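Threonine--tRNA ligase catalytic subunit (Aeropyrum pernix, PDB 3A32) probably attaches threonine to tRNA(Thr), first activating the amino acid with ATP, and works as a zinc-binding class II synthetase that lacks its own editing domain. Local coordinates at residues R328-M332 with E392-K396; I339-A345 with P397-I403; I344-T348 with K377-K381; G366-F372 with V439-A443; K411-V415 with R427-G433. One frame throughout, in Å; residues are numbered along the deposited sequence.

Contact 1: R328-M332 with E392-K396. With SO4 (sulfate ion), chain B.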
# COMPACT_ATOMS: atom_id res chain seq x y z
N ARG A 328 10.72 12.96 -18.95
CA ARG A 328 9.49 13.75 -19.12
C ARG A 328 9.49 15.11 -18.45
O ARG A 328 8.46 15.72 -18.32
CB ARG A 328 8.27 12.96 -18.67
CG ARG A 328 7.90 11.88 -19.69
CD ARG A 328 6.76 12.38 -20.58
NE ARG A 328 6.53 11.52 -21.75
CZ ARG A 328 5.75 10.45 -21.76
NH1 ARG A 328 5.13 10.08 -20.63
NH2 ARG A 328 5.61 9.70 -22.89
N ARG A 329 10.66 15.57 -18.03
CA ARG A 329 10.81 16.92 -17.50
C ARG A 329 9.72 17.25 -16.43
O ARG A 329 9.07 18.35 -16.46
CB ARG A 329 10.85 17.95 -18.65
CG ARG A 329 12.21 17.99 -19.44
CD ARG A 329 12.14 17.28 -20.75
NE ARG A 329 13.38 17.42 -21.52
CZ ARG A 329 14.15 16.42 -21.99
NH1 ARG A 329 13.85 15.12 -21.79
NH2 ARG A 329 15.26 16.74 -22.68
N GLY A 330 9.55 16.33 -15.47
CA GLY A 330 8.73 16.61 -14.34
C GLY A 330 7.25 16.38 -14.61
O GLY A 330 6.43 16.67 -13.74
N ARG A 331 6.91 15.83 -15.79
CA ARG A 331 5.50 15.72 -16.23
C ARG A 331 4.92 14.34 -16.00
O ARG A 331 5.21 13.39 -16.73
CB ARG A 331 5.34 16.11 -17.70
CG ARG A 331 5.77 17.54 -18.00
CD ARG A 331 4.83 18.63 -17.38
NE ARG A 331 5.31 19.99 -17.68
CZ ARG A 331 4.62 21.11 -17.45
NH1 ARG A 331 3.41 21.09 -16.87
NH2 ARG A 331 5.16 22.27 -17.80
N MET A 332 4.11 14.23 -14.95
CA MET A 332 3.53 12.96 -14.51
C MET A 332 2.22 12.68 -15.25
O MET A 332 1.45 13.64 -15.55
CB MET A 332 3.20 13.02 -13.00
CG MET A 332 4.43 13.29 -12.08
SD MET A 332 5.72 12.05 -12.33
CE MET A 332 4.92 10.61 -11.57
N GLU A 392 4.03 26.33 -13.98
CA GLU A 392 4.65 25.42 -14.95
C GLU A 392 6.08 25.01 -14.65
O GLU A 392 6.53 23.91 -15.04
CB GLU A 392 4.61 26.02 -16.35
CG GLU A 392 3.21 26.30 -16.83
CD GLU A 392 2.33 25.01 -16.98
OE1 GLU A 392 2.67 23.92 -16.50
OE2 GLU A 392 1.27 25.11 -17.60
N SER A 393 6.83 25.88 -13.98
CA SER A 393 8.24 25.58 -13.83
C SER A 393 8.49 24.78 -12.54
O SER A 393 9.57 24.25 -12.33
CB SER A 393 9.09 26.86 -13.96
OG SER A 393 8.85 27.66 -12.85
N THR A 394 7.44 24.64 -11.73
CA THR A 394 7.52 24.10 -10.37
C THR A 394 6.53 22.96 -10.13
O THR A 394 6.94 21.81 -10.09
CB THR A 394 7.37 25.23 -9.35
OG1 THR A 394 8.62 25.96 -9.36
CG2 THR A 394 7.19 24.70 -7.96
N ALA A 395 5.25 23.27 -10.03
CA ALA A 395 4.22 22.34 -9.63
C ALA A 395 3.71 21.43 -10.76
O ALA A 395 3.29 20.27 -10.49
CB ALA A 395 3.08 23.07 -9.00
N LYS A 396 3.74 21.94 -12.02
CA LYS A 396 3.37 21.15 -13.20
C LYS A 396 2.08 20.33 -13.00
O LYS A 396 2.12 19.08 -13.09
CB LYS A 396 4.52 20.24 -13.63
CG LYS A 396 5.72 20.98 -14.17
CD LYS A 396 6.91 20.08 -14.42
CE LYS A 396 7.99 20.88 -15.11
NZ LYS A 396 8.64 21.90 -14.23
S SO4 B . 11.08 23.22 -16.63
O1 SO4 B . 9.83 23.79 -17.16
O2 SO4 B . 11.55 21.92 -17.13
O3 SO4 B . 12.06 24.18 -17.07
O4 SO4 B . 10.96 23.13 -15.18
O HOH W 1 3.78 16.68 -13.46
O HOH W 2 1.92 18.81 -16.26
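A charged side chain is often held by several forces at once, and Arg331 illustrates the point. The electrostatic part is a salt bridge to Glu392: both terminal guanidinium nitrogens donate to one carboxylate oxygen, Arg331 NH1 to Glu392 OE1 at 2.9 Å and Arg331 NH2 to the same OE1 at 3.3 Å, while Glu392 OE2 is paired with Arg425. Packing adds to this: the aliphatic part of Lys396 lies over a face of the guanidinium, Lys396 CG 3.5 Å from Arg331 CZ, and Phe418 makes a cation-pi interaction with it. One water links Gly330 O, Met332 N and Lys396 O; another joins Arg331 NH1 to Lys396 O, the latter bond weak. Lys396 NZ donates to Glu392 O at 3.0 Å and, at 2.8 Å, to O4 of a sulfate ion, probably from the crystallisation liquor. Backbone shape matters too: residues 328-331 form a type I' turn, and a side chain on Gly330 would hit both Lys396 CD and the preceding carbonyl. Arg329, at positive phi, is the C-prime residue of the Schellman motif ending helix 317-327. The contact sets the linker leading to strand 341-347 against the end of helix 384-393, with Tyr12 of helix 9-15 touching Arg329 and Lys396.

Contact 2: I339-A345 with P397-I403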
# COMPACT_ATOMS: atom_id res chain seq x y z
N ILE A 339 -0.38 17.28 -8.15
CA ILE A 339 -1.57 18.13 -8.33
C ILE A 339 -2.29 17.70 -9.61
O ILE A 339 -1.72 17.81 -10.71
CB ILE A 339 -1.21 19.66 -8.37
CG1 ILE A 339 -0.50 20.08 -7.06
CG2 ILE A 339 -2.48 20.52 -8.63
CD1 ILE A 339 0.08 21.55 -7.05
N GLN A 340 -3.52 17.21 -9.47
CA GLN A 340 -4.29 16.77 -10.62
C GLN A 340 -5.02 17.90 -11.36
O GLN A 340 -4.97 17.97 -12.59
CB GLN A 340 -5.25 15.66 -10.19
CG GLN A 340 -4.46 14.35 -9.84
CD GLN A 340 -5.33 13.23 -9.44
OE1 GLN A 340 -6.07 13.33 -8.46
NE2 GLN A 340 -5.24 12.12 -10.16
N PHE A 341 -5.69 18.77 -10.61
CA PHE A 341 -6.37 19.94 -11.19
C PHE A 341 -5.82 21.14 -10.49
O PHE A 341 -5.93 21.20 -9.26
CB PHE A 341 -7.89 19.91 -10.95
CG PHE A 341 -8.62 18.92 -11.82
CD1 PHE A 341 -8.96 19.25 -13.14
CD2 PHE A 341 -8.92 17.64 -11.34
CE1 PHE A 341 -9.61 18.33 -13.96
CE2 PHE A 341 -9.57 16.71 -12.15
CZ PHE A 341 -9.95 17.05 -13.45
N ALA A 342 -5.24 22.09 -11.24
CA ALA A 342 -4.96 23.40 -10.65
C ALA A 342 -6.10 24.32 -11.10
O ALA A 342 -6.36 24.43 -12.31
CB ALA A 342 -3.61 23.94 -11.08
N VAL A 343 -6.78 24.94 -10.14
CA VAL A 343 -7.91 25.82 -10.41
C VAL A 343 -7.43 27.25 -10.15
O VAL A 343 -7.07 27.60 -9.02
CB VAL A 343 -9.15 25.48 -9.50
CG1 VAL A 343 -10.30 26.44 -9.75
CG2 VAL A 343 -9.65 24.00 -9.71
N ILE A 344 -7.37 28.04 -11.22
CA ILE A 344 -6.72 29.36 -11.24
C ILE A 344 -7.76 30.47 -11.45
O ILE A 344 -8.37 30.58 -12.52
CB ILE A 344 -5.58 29.41 -12.29
CG1 ILE A 344 -4.54 28.32 -11.97
CG2 ILE A 344 -4.84 30.77 -12.25
CD1 ILE A 344 -3.91 27.67 -13.13
N ALA A 345 -7.96 31.28 -10.41
CA ALA A 345 -9.00 32.28 -10.41
C ALA A 345 -8.37 33.58 -10.94
O ALA A 345 -7.51 34.16 -10.28
CB ALA A 345 -9.56 32.47 -8.98
N PRO A 397 0.93 21.03 -12.72
CA PRO A 397 -0.31 20.31 -12.43
C PRO A 397 -0.72 19.52 -13.66
O PRO A 397 -0.43 19.96 -14.76
CB PRO A 397 -1.32 21.44 -12.16
CG PRO A 397 -0.45 22.63 -11.74
CD PRO A 397 0.73 22.49 -12.68
N ALA A 398 -1.36 18.38 -13.50
CA ALA A 398 -1.81 17.61 -14.66
C ALA A 398 -2.76 18.44 -15.54
O ALA A 398 -2.59 18.50 -16.75
CB ALA A 398 -2.48 16.25 -14.23
N VAL A 399 -3.73 19.13 -14.93
CA VAL A 399 -4.73 19.91 -15.68
C VAL A 399 -4.82 21.30 -15.05
O VAL A 399 -4.97 21.37 -13.85
CB VAL A 399 -6.14 19.20 -15.65
CG1 VAL A 399 -7.21 19.99 -16.45
CG2 VAL A 399 -6.07 17.72 -16.22
N ASN A 400 -4.71 22.39 -15.84
CA ASN A 400 -4.99 23.77 -15.39
C ASN A 400 -6.39 24.20 -15.77
O ASN A 400 -6.76 24.05 -16.93
CB ASN A 400 -3.96 24.84 -15.89
CG ASN A 400 -2.54 24.57 -15.42
OD1 ASN A 400 -2.31 23.89 -14.39
ND2 ASN A 400 -1.54 25.07 -16.20
N VAL A 401 -7.17 24.71 -14.81
CA VAL A 401 -8.54 25.21 -15.09
C VAL A 401 -8.53 26.71 -14.81
O VAL A 401 -8.28 27.13 -13.69
CB VAL A 401 -9.64 24.47 -14.24
CG1 VAL A 401 -11.06 25.02 -14.54
CG2 VAL A 401 -9.58 22.93 -14.49
N PHE A 402 -8.69 27.50 -15.85
CA PHE A 402 -8.61 28.95 -15.73
C PHE A 402 -9.99 29.52 -15.60
O PHE A 402 -10.85 29.28 -16.46
CB PHE A 402 -7.89 29.60 -16.92
CG PHE A 402 -6.39 29.33 -16.93
CD1 PHE A 402 -5.52 30.07 -16.14
CD2 PHE A 402 -5.86 28.31 -17.73
CE1 PHE A 402 -4.15 29.82 -16.14
CE2 PHE A 402 -4.49 28.04 -17.73
CZ PHE A 402 -3.62 28.80 -16.95
N ILE A 403 -10.24 30.21 -14.49
CA ILE A 403 -11.53 30.83 -14.31
C ILE A 403 -11.41 32.33 -14.19
O ILE A 403 -11.04 32.83 -13.15
CB ILE A 403 -12.32 30.29 -13.15
CG1 ILE A 403 -12.43 28.75 -13.27
CG2 ILE A 403 -13.76 30.99 -13.16
CD1 ILE A 403 -12.69 28.07 -12.02
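In parallel pairing a residue bonds to the neighbours of its partner, a rule that strand 341-345 follows beside 399-403 after an irregular lead-in. There, consecutive carbonyls accept from consecutive amides, Gln340 and Ala398 both having helical psi (-46°). Ile339 O accepts from Ala398 N at 2.9 Å, while Ile339 CG2 rests 3.8 Å from Pro397 CB. Gln340 O receives Val399 N at 2.9 Å, at a more bent angle, and the Gln340 amide end turns elsewhere, to Arg373 and Phe334. Phe341 pairs with Val399; Phe341 CD1 lies 3.8 Å from Val399 CB and 4.0 Å from Val401 CG2. Ala342 straddles Asn400: Ala342 N donates to Val399 O at 2.7 Å and Val401 N donates to Ala342 O at 2.6 Å. Its methyl meets the proline ring, Ala342 CB to Pro397 CG being 3.5 Å. Val343 CG1 comes within 3.7 Å of Ile403 CD1. Ile344 repeats the pattern around Phe402, with Ile344 N to Val401 O at 2.8 Å and Ile344 O to Ile403 N at 2.7 Å, and Ile344 CD1 packs 3.7 Å from Phe402 CE1. Ala345 ends the run opposite Ile403. The local strand axes cross at -19°, 4.6 Å apart at closest approach. Strands 373-380 and 412-419 flank the pair in the sheet; helix 353-369 packs on the face bearing Phe341, Val343 and Ile403, and helix 384-393 on that bearing Ile344 and Phe402.

Contact 3: I344-T348 with K377-K381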
# COMPACT_ATOMS: atom_id res chain seq x y z
N ILE A 344 -7.37 28.04 -11.22
CA ILE A 344 -6.72 29.36 -11.24
C ILE A 344 -7.76 30.47 -11.45
O ILE A 344 -8.37 30.58 -12.52
CB ILE A 344 -5.58 29.41 -12.29
CG1 ILE A 344 -4.54 28.32 -11.97
CG2 ILE A 344 -4.84 30.77 -12.25
CD1 ILE A 344 -3.91 27.67 -13.13
N ALA A 345 -7.96 31.28 -10.41
CA ALA A 345 -9.00 32.28 -10.41
C ALA A 345 -8.37 33.58 -10.94
O ALA A 345 -7.51 34.16 -10.28
CB ALA A 345 -9.56 32.47 -8.98
N VAL A 346 -8.76 34.04 -12.13
CA VAL A 346 -8.11 35.24 -12.68
C VAL A 346 -8.92 36.50 -12.31
O VAL A 346 -9.88 36.88 -13.00
CB VAL A 346 -7.89 35.14 -14.16
CG1 VAL A 346 -7.00 36.31 -14.64
CG2 VAL A 346 -7.30 33.72 -14.55
N LYS A 347 -8.57 37.09 -11.18
CA LYS A 347 -9.36 38.20 -10.64
C LYS A 347 -9.11 39.49 -11.42
O LYS A 347 -8.05 39.66 -12.04
CB LYS A 347 -9.10 38.38 -9.15
CG LYS A 347 -10.09 37.58 -8.33
CD LYS A 347 -9.48 37.01 -7.08
CE LYS A 347 -10.40 35.88 -6.50
NZ LYS A 347 -11.28 36.28 -5.31
N THR A 348 -10.10 40.38 -11.40
CA THR A 348 -10.13 41.56 -12.26
C THR A 348 -10.10 42.85 -11.44
O THR A 348 -9.69 43.88 -11.96
CB THR A 348 -11.39 41.57 -13.20
OG1 THR A 348 -12.59 41.66 -12.43
CG2 THR A 348 -11.45 40.29 -14.04
N LYS A 377 -5.31 28.52 -7.07
CA LYS A 377 -4.40 29.66 -7.09
C LYS A 377 -5.23 30.96 -7.33
O LYS A 377 -6.00 31.02 -8.26
CB LYS A 377 -3.32 29.46 -8.17
CG LYS A 377 -2.32 30.62 -8.38
CD LYS A 377 -1.53 30.99 -7.08
CE LYS A 377 -0.71 32.24 -7.35
NZ LYS A 377 0.31 32.50 -6.27
N GLY A 378 -5.10 31.93 -6.45
CA GLY A 378 -5.68 33.26 -6.63
C GLY A 378 -4.75 34.08 -7.51
O GLY A 378 -3.62 34.33 -7.16
N SER A 379 -5.21 34.47 -8.69
CA SER A 379 -4.33 35.20 -9.62
C SER A 379 -5.05 36.48 -10.05
O SER A 379 -6.02 36.87 -9.41
CB SER A 379 -3.97 34.32 -10.82
OG SER A 379 -2.91 34.90 -11.58
N SER A 380 -4.61 37.10 -11.13
CA SER A 380 -5.14 38.38 -11.57
C SER A 380 -4.82 38.53 -13.04
O SER A 380 -3.99 37.76 -13.55
CB SER A 380 -4.56 39.54 -10.70
OG SER A 380 -3.25 39.89 -11.10
N LYS A 381 -5.50 39.46 -13.74
CA LYS A 381 -5.23 39.72 -15.15
C LYS A 381 -3.77 40.10 -15.39
O LYS A 381 -3.12 39.60 -16.31
CB LYS A 381 -6.11 40.86 -15.69
CG LYS A 381 -7.62 40.60 -15.74
CD LYS A 381 -8.37 41.67 -16.59
CE LYS A 381 -8.53 41.21 -18.05
NZ LYS A 381 -9.17 42.26 -18.95
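Two strands joined through a helix can lie side by side and parallel, as residues 377-381 demonstrate beside 344-348. Lys377 starts the register opposite Ile344, and its O accepts from Ala345 N at 2.9 Å; the same oxygen lies 3.5 Å from Ile344 CA in a CA-H...O contact. The Lys377 CB approaches Ile344 CG1 at 4.2 Å before the rest of the chain leads away. Gly378 pairs with Ala345, whose methyl lies on the same face as the Lys347 side chain. Ser379, a buried member of the pair, donates its N to Ala345 O at 2.8 Å and accepts from Lys347 N through its O at 3.1 Å, so its backbone spans Val346; its CB touches Ile344 CG2 at 3.9 Å, and its hydroxyl is bonded to Asp387. Ser380 comes close to Lys347, with CA atoms 4.3 Å apart, and Ser380 CA lies 3.2 Å from Lys347 O. Val346 CG1 packs against this backbone, 3.5 Å from Ser380 C. Lys381 completes the ladder as its N donates to Lys347 O at 3.1 Å, and its CG lies 4.2 Å from Thr348 CG2. The local strand axes make an angle of 29°. Strand 341-347, helix 353-369 and strand 373-380 form a beta-alpha-beta unit with two parallel, adjacent strands, a building block of the alpha/beta anticodon-binding domain of class IIa synthetases such as ThrRS.

Contact 4: G366-F372 with V439-A443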
# COMPACT_ATOMS: atom_id res chain seq x y z
N GLY A 366 -15.83 20.61 -5.23
CA GLY A 366 -16.51 19.51 -5.90
C GLY A 366 -15.51 18.46 -6.40
O GLY A 366 -15.76 17.24 -6.29
N LEU A 367 -14.42 18.92 -7.00
CA LEU A 367 -13.29 17.98 -7.43
C LEU A 367 -12.66 17.22 -6.26
O LEU A 367 -12.37 16.03 -6.37
CB LEU A 367 -12.22 18.76 -8.18
CG LEU A 367 -12.78 19.27 -9.52
CD1 LEU A 367 -11.78 20.25 -10.08
CD2 LEU A 367 -13.05 18.13 -10.48
N LEU A 368 -12.44 17.91 -5.13
CA LEU A 368 -11.99 17.25 -3.90
C LEU A 368 -12.95 16.18 -3.46
O LEU A 368 -12.53 15.11 -3.14
CB LEU A 368 -11.75 18.25 -2.76
CG LEU A 368 -10.49 19.12 -2.88
CD1 LEU A 368 -10.62 20.43 -2.09
CD2 LEU A 368 -9.28 18.33 -2.39
N ASP A 369 -14.25 16.45 -3.49
CA ASP A 369 -15.26 15.46 -3.11
C ASP A 369 -15.30 14.24 -4.06
O ASP A 369 -15.68 13.14 -3.63
CB ASP A 369 -16.66 16.08 -3.04
CG ASP A 369 -16.82 17.05 -1.88
OD1 ASP A 369 -15.93 17.15 -0.97
OD2 ASP A 369 -17.87 17.73 -1.85
N LYS A 370 -14.95 14.43 -5.33
CA LYS A 370 -14.77 13.26 -6.24
C LYS A 370 -13.48 12.45 -6.01
O LYS A 370 -13.26 11.39 -6.61
CB LYS A 370 -14.95 13.69 -7.70
CG LYS A 370 -16.41 14.10 -8.00
CD LYS A 370 -16.73 13.97 -9.45
CE LYS A 370 -18.11 14.49 -9.75
NZ LYS A 370 -19.10 13.45 -9.42
N GLY A 371 -12.62 12.97 -5.11
CA GLY A 371 -11.42 12.24 -4.74
C GLY A 371 -10.15 12.69 -5.46
O GLY A 371 -9.14 11.97 -5.45
N PHE A 372 -10.19 13.87 -6.08
CA PHE A 372 -9.07 14.39 -6.88
C PHE A 372 -8.10 15.18 -6.04
O PHE A 372 -8.47 15.70 -4.95
CB PHE A 372 -9.56 15.27 -8.03
CG PHE A 372 -10.34 14.53 -9.09
CD1 PHE A 372 -9.72 13.55 -9.88
CD2 PHE A 372 -11.68 14.82 -9.31
CE1 PHE A 372 -10.40 12.87 -10.87
CE2 PHE A 372 -12.40 14.13 -10.30
CZ PHE A 372 -11.75 13.13 -11.06
N VAL A 439 -18.17 20.64 -12.45
CA VAL A 439 -17.45 19.56 -11.75
C VAL A 439 -17.66 18.23 -12.49
O VAL A 439 -16.72 17.46 -12.68
CB VAL A 439 -17.83 19.46 -10.23
CG1 VAL A 439 -17.33 18.12 -9.57
CG2 VAL A 439 -17.33 20.71 -9.47
N GLU A 440 -18.88 17.98 -12.95
CA GLU A 440 -19.18 16.72 -13.60
C GLU A 440 -18.37 16.60 -14.87
O GLU A 440 -17.75 15.56 -15.11
CB GLU A 440 -20.68 16.56 -13.89
CG GLU A 440 -21.53 16.47 -12.64
CD GLU A 440 -21.21 15.21 -11.78
OE1 GLU A 440 -21.29 14.07 -12.33
OE2 GLU A 440 -20.93 15.36 -10.56
N ASN A 441 -18.36 17.67 -15.64
CA ASN A 441 -17.66 17.76 -16.91
C ASN A 441 -16.13 17.68 -16.76
O ASN A 441 -15.47 17.09 -17.62
CB ASN A 441 -18.05 19.08 -17.62
CG ASN A 441 -19.50 19.08 -18.10
OD1 ASN A 441 -20.15 18.04 -18.07
ND2 ASN A 441 -20.00 20.24 -18.53
N LEU A 442 -15.58 18.30 -15.72
CA LEU A 442 -14.16 18.18 -15.43
C LEU A 442 -13.85 16.75 -15.00
O LEU A 442 -12.82 16.17 -15.42
CB LEU A 442 -13.70 19.18 -14.37
CG LEU A 442 -13.71 20.63 -14.88
CD1 LEU A 442 -13.61 21.60 -13.79
CD2 LEU A 442 -12.57 20.89 -15.87
N ALA A 443 -14.74 16.16 -14.19
CA ALA A 443 -14.55 14.76 -13.79
C ALA A 443 -14.60 13.82 -14.99
O ALA A 443 -13.83 12.84 -15.04
CB ALA A 443 -15.53 14.32 -12.70
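Close approach between helices is commonly bought with a glycine, and Gly366 supplies the hollow here. Val439 is the bump that fills it: Val439 CG1 sits 3.7 Å from Gly366 C, and a beta carbon on Gly366 would collide with Val439 CG2. The CA atoms of the two residues are accordingly 5.9 Å apart. Beside this fit, Leu367 CD2 leans towards the second helix, 4.1 Å from Leu442 CB and 4.4 Å from Val439 CG1. The pairing lays helix 435-457 beside helix 353-369 in the anticodon-binding domain, whose mixed sheet lies beneath, Leu367 touching Val374 and Leu442 reaching Val415. Ala443, with its small methyl, meets two larger neighbours: Lys370 CD at 3.5 Å from Ala443 CB, and the edge of the Phe372 ring, whose CE2 is 3.9 Å from that CB. A Schellman motif at Gly371 turns the chain so that Phe372 follows on this side. Lys370 stretches past Val439, its CE 3.7 Å from Val439 CG1, and ends in a salt bridge from Lys370 NZ to Glu440 OE2 at 2.9 Å.

Contact 5: K411-V415 with R427-G433; sequences KVLDV and RLAIAYG. With SO4 (sulfate ion), chain D.
An antiparallel hairpin can be specified from its apolar face outward; this one, strands 412-419 and 424-431, borders the anticodon-binding domain's mixed sheet. Leu413 (m, t), Val415 (t), Leu428 (m, t) and Ile430 (m, m) share a face packed by helix 435-457: Val415 CG2 lies 3.8 Å from Ile430 CG1, Val415 CG1 4.3 Å from Leu428 CD1. Tyr432 (chi1 p) places CD2 3.9 Å from Leu413 CG and one ring face over Lys411 CB; its hydroxyl is bonded to Glu407. Both strands are extended (phi -72° to -140°, psi 105° to 151°); the N-to-C directions of their local axes make 152°, with closest approach 4.3 Å. Leu413-Ile430 and Val415-Leu428 are hydrogen-bonded pairs, Val412-Ala431 and Asp414-Ala429 non-hydrogen-bonded. Leu413 N to Ile430 O is 2.7 Å, Ile430 N to Leu413 O 3.1 Å, Val415 N to Leu428 O 3.1 Å and Leu428 N to Val415 O 2.6 Å. Lys411 (phi 64°, psi 41°) accepts from Tyr432 N through its O at 3.1 Å. On the other face Val412 CG1 meets Ala429 CB at 3.7 Å. At the polar edge Arg427 (chi1 to chi3 t) lies under Asp414 (t), which also pairs with Arg416; Asp414 OD1 to Arg427 NE is 3.6 Å. Arg427 NH1 and NH2 donate to O3 (2.8 Å) and O4 (3.0 Å) of a sulfate, probably from the crystallisation liquor, also bonded to Lys406. The out-of-plane carboxylate contributes charge alone, while in-plane N-H groups bind the anion.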
# COMPACT_ATOMS: atom_id res chain seq x y z
N LYS A 411 -19.70 31.07 -19.92
CA LYS A 411 -20.09 29.73 -19.41
C LYS A 411 -19.33 28.63 -20.10
O LYS A 411 -19.87 27.58 -20.43
CB LYS A 411 -21.62 29.49 -19.50
CG LYS A 411 -22.44 30.43 -18.59
CD LYS A 411 -22.68 29.93 -17.15
CE LYS A 411 -23.20 31.08 -16.26
NZ LYS A 411 -24.51 31.77 -16.75
N VAL A 412 -18.04 28.88 -20.30
CA VAL A 412 -17.14 27.92 -20.93
C VAL A 412 -15.83 28.00 -20.16
O VAL A 412 -15.25 29.11 -20.02
CB VAL A 412 -16.90 28.26 -22.44
CG1 VAL A 412 -15.86 27.29 -23.07
CG2 VAL A 412 -18.23 28.18 -23.20
N LEU A 413 -15.38 26.86 -19.60
CA LEU A 413 -14.11 26.87 -18.87
C LEU A 413 -12.95 26.77 -19.85
O LEU A 413 -13.11 26.18 -20.89
CB LEU A 413 -14.04 25.70 -17.90
CG LEU A 413 -15.10 25.68 -16.79
CD1 LEU A 413 -15.08 24.32 -16.12
CD2 LEU A 413 -14.92 26.83 -15.76
N ASP A 414 -11.82 27.35 -19.52
CA ASP A 414 -10.58 27.22 -20.29
C ASP A 414 -9.70 26.19 -19.56
O ASP A 414 -9.13 26.47 -18.48
CB ASP A 414 -9.89 28.58 -20.39
CG ASP A 414 -8.50 28.51 -20.99
OD1 ASP A 414 -7.98 27.43 -21.25
OD2 ASP A 414 -7.91 29.58 -21.20
N VAL A 415 -9.62 24.99 -20.15
CA VAL A 415 -9.07 23.83 -19.47
C VAL A 415 -7.91 23.29 -20.30
O VAL A 415 -8.09 22.96 -21.48
CB VAL A 415 -10.14 22.73 -19.27
CG1 VAL A 415 -9.55 21.46 -18.66
CG2 VAL A 415 -11.24 23.22 -18.40
N ARG A 427 -5.45 23.03 -25.02
CA ARG A 427 -6.65 23.73 -24.59
C ARG A 427 -7.91 23.03 -24.95
O ARG A 427 -8.10 22.58 -26.08
CB ARG A 427 -6.65 25.16 -25.17
CG ARG A 427 -7.64 26.07 -24.53
CD ARG A 427 -7.43 27.50 -24.88
NE ARG A 427 -8.69 28.20 -24.66
CZ ARG A 427 -8.91 29.49 -24.88
NH1 ARG A 427 -7.97 30.29 -25.37
NH2 ARG A 427 -10.11 29.99 -24.65
N LEU A 428 -8.81 22.92 -23.97
CA LEU A 428 -10.16 22.40 -24.22
C LEU A 428 -11.13 23.46 -23.78
O LEU A 428 -10.85 24.24 -22.89
CB LEU A 428 -10.48 21.13 -23.41
CG LEU A 428 -9.47 19.99 -23.31
CD1 LEU A 428 -9.95 19.02 -22.23
CD2 LEU A 428 -9.25 19.28 -24.65
N ALA A 429 -12.29 23.47 -24.41
CA ALA A 429 -13.36 24.42 -24.07
C ALA A 429 -14.48 23.59 -23.43
O ALA A 429 -15.13 22.80 -24.10
CB ALA A 429 -13.86 25.10 -25.31
N ILE A 430 -14.64 23.73 -22.12
CA ILE A 430 -15.59 22.94 -21.36
C ILE A 430 -16.82 23.78 -20.96
O ILE A 430 -16.73 24.61 -20.04
CB ILE A 430 -14.94 22.27 -20.08
CG1 ILE A 430 -13.77 21.33 -20.43
CG2 ILE A 430 -15.97 21.46 -19.36
CD1 ILE A 430 -14.05 20.27 -21.43
N ALA A 431 -17.94 23.56 -21.63
CA ALA A 431 -19.17 24.33 -21.34
C ALA A 431 -19.73 23.85 -20.01
O ALA A 431 -19.55 22.69 -19.62
CB ALA A 431 -20.22 24.20 -22.49
N TYR A 432 -20.40 24.74 -19.29
CA TYR A 432 -21.08 24.35 -18.06
C TYR A 432 -22.32 25.22 -17.89
O TYR A 432 -22.40 26.30 -18.50
CB TYR A 432 -20.13 24.49 -16.84
CG TYR A 432 -19.80 25.94 -16.49
CD1 TYR A 432 -20.47 26.62 -15.48
CD2 TYR A 432 -18.83 26.64 -17.21
CE1 TYR A 432 -20.16 27.96 -15.18
CE2 TYR A 432 -18.52 27.93 -16.94
CZ TYR A 432 -19.18 28.60 -15.94
OH TYR A 432 -18.84 29.90 -15.72
N GLY A 433 -23.25 24.77 -17.05
CA GLY A 433 -24.45 25.52 -16.68
C GLY A 433 -24.26 26.12 -15.31
O GLY A 433 -24.55 27.28 -15.10
S SO4 D . -10.00 33.46 -25.49
O1 SO4 D . -9.98 34.91 -25.44
O2 SO4 D . -10.85 33.07 -26.63
O3 SO4 D . -8.63 32.97 -25.63
O4 SO4 D . -10.46 32.94 -24.20

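Contacts 2, 3 and 5 are three seams of one mixed sheet. Contacts 2 and 3 adjoin across strand 341-347, sharing Ile344 and Ala345, with centres 12 Å apart; the seam between 399-403 and 412-419, where Phe402 N and Asp414 O are 2.9 Å apart, separates contact 2 from contact 5. Contact 4 lies on one side of this sheet: Phe341 of contact 2 stacks edge-to-face with Phe372, and Leu442 CD2 comes within 3.7 Å of Val415 CG2 in contact 5. Contact 1 joins the linker from the catalytic region to this domain, its centre 13 Å from that of contact 2, Glu392 making a weak hydrogen bond to Asn400. All five lie away from the zinc site of the catalytic region (Cys112, His166 and His310).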